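Local coordinates for nucleoside diphosphate kinase family protein (Babesia bovis, PDB 3JS9) that probably catalyses transfer of the terminal phosphate from nucleoside triphosphates to nucleoside diphosphates, with magnesium as cofactor, at residues G114-K117 with N118-I121. Numbering follows the deposited sequence.
Sequences GVVK and NFNI
A chi1 of -59° sets CG1 of V116 opposite its carbonyl carbon and leaves CG2 flanked by N and C, on the side where the F119 ring lies; F119 has its ring swung away from its own carbonyl (chi1 -65°), and the two side chains run alongside. The methyl CG2 of V116 meets the ring at its edge, near the plane, 3.7 Å from CD2 of F119. N118 CB covers part of one ring face near the rim. Next to this apolar pair the backbone reverses: F119 N donates to V116 O at 3.1 Å, from above the carbonyl plane, across a type I beta turn with K117 and N118 at its corners. A water bridges the mouth, accepting from V115 N and donating to F119 O, each at 2.8 Å. Past the turn, N120 lays its amide carbon CG 3.3 Å from K117 O; its OD1 accepts from K17 NZ and its ND2 donates to T99 O. A second subunit packs I155 on V116 and G153 on F119. The turn closes the link from helix 109-113 to strand 122-124 and delivers N120, predicted to bind ATP, to the nucleotide site characteristic of nucleoside diphosphate kinases, shortly before H123, the predicted phosphohistidine-forming residue.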
loop_
_atom_site.group_PDB
_atom_site.type_symbol
_atom_site.label_atom_id
_atom_site.label_comp_id
_atom_site.label_asym_id
_atom_site.label_seq_id
_atom_site.Cartn_x
_atom_site.Cartn_y
_atom_site.Cartn_z
ATOM N N GLY A 114 11.656 11.951 -4.264
ATOM C CA GLY A 114 12.305 13.149 -4.736
ATOM C C GLY A 114 13.522 12.853 -5.581
ATOM O O GLY A 114 14.103 11.753 -5.522
ATOM N N VAL A 115 13.925 13.845 -6.381
ATOM C CA VAL A 115 15.104 13.691 -7.246
ATOM C C VAL A 115 16.172 14.770 -6.997
ATOM O O VAL A 115 17.334 14.449 -6.845
ATOM C CB VAL A 115 14.640 13.645 -8.707
ATOM C CG1 VAL A 115 15.830 13.470 -9.690
ATOM C CG2 VAL A 115 13.555 12.550 -8.840
ATOM N N VAL A 116 15.763 16.036 -6.933
ATOM C CA VAL A 116 16.695 17.177 -6.801
ATOM C C VAL A 116 16.275 18.007 -5.593
ATOM O O VAL A 116 15.079 18.033 -5.240
ATOM C CB VAL A 116 16.744 18.076 -8.101
ATOM C CG1 VAL A 116 17.179 17.262 -9.342
ATOM C CG2 VAL A 116 15.397 18.759 -8.386
ATOM N N LYS A 117 17.228 18.686 -4.948
ATOM C CA LYS A 117 16.867 19.458 -3.744
ATOM C C LYS A 117 15.893 20.628 -3.962
ATOM O O LYS A 117 15.094 20.930 -3.078
ATOM C CB LYS A 117 18.073 19.847 -2.873
ATOM C CG LYS A 117 19.047 20.784 -3.469
ATOM C CD LYS A 117 20.237 20.938 -2.504
ATOM C CE LYS A 117 19.833 21.636 -1.175
ATOM N NZ LYS A 117 19.890 23.146 -1.211
ATOM N N ASN A 118 15.910 21.244 -5.141
ATOM C CA ASN A 118 14.962 22.328 -5.418
ATOM C C ASN A 118 13.513 21.866 -5.301
ATOM O O ASN A 118 12.602 22.701 -5.132
ATOM C CB ASN A 118 15.178 22.884 -6.824
ATOM C CG ASN A 118 16.162 24.039 -6.856
ATOM O OD1 ASN A 118 16.812 24.370 -5.846
ATOM N ND2 ASN A 118 16.263 24.682 -8.033
ATOM N N PHE A 119 13.305 20.544 -5.440
ATOM C CA PHE A 119 11.965 19.951 -5.490
ATOM C C PHE A 119 11.885 18.779 -4.534
ATOM O O PHE A 119 11.627 17.641 -4.928
ATOM C CB PHE A 119 11.610 19.539 -6.921
ATOM C CG PHE A 119 11.491 20.691 -7.867
ATOM C CD1 PHE A 119 10.508 21.669 -7.687
ATOM C CD2 PHE A 119 12.365 20.819 -8.957
ATOM C CE1 PHE A 119 10.377 22.757 -8.592
ATOM C CE2 PHE A 119 12.244 21.894 -9.867
ATOM C CZ PHE A 119 11.252 22.855 -9.689
ATOM N N ASN A 120 12.099 19.073 -3.256
ATOM C CA ASN A 120 12.217 18.026 -2.273
ATOM C C ASN A 120 10.971 17.844 -1.420
ATOM O O ASN A 120 11.042 17.418 -0.241
ATOM C CB ASN A 120 13.493 18.202 -1.461
ATOM C CG ASN A 120 13.501 19.467 -0.624
ATOM O OD1 ASN A 120 12.634 20.357 -0.765
ATOM N ND2 ASN A 120 14.490 19.552 0.269
ATOM N N ILE A 121 9.834 18.161 -2.053
ATOM C CA ILE A 121 8.507 17.702 -1.641
ATOM C C ILE A 121 7.935 18.364 -0.377
ATOM O O ILE A 121 6.749 18.753 -0.353
ATOM C CB ILE A 121 8.436 16.153 -1.375
ATOM C CG1 ILE A 121 9.162 15.314 -2.450
ATOM C CG2 ILE A 121 6.976 15.715 -1.102
ATOM C CD1 ILE A 121 8.683 15.520 -3.767
HETATM O O HOH W 1 12.623 16.219 -7.065
#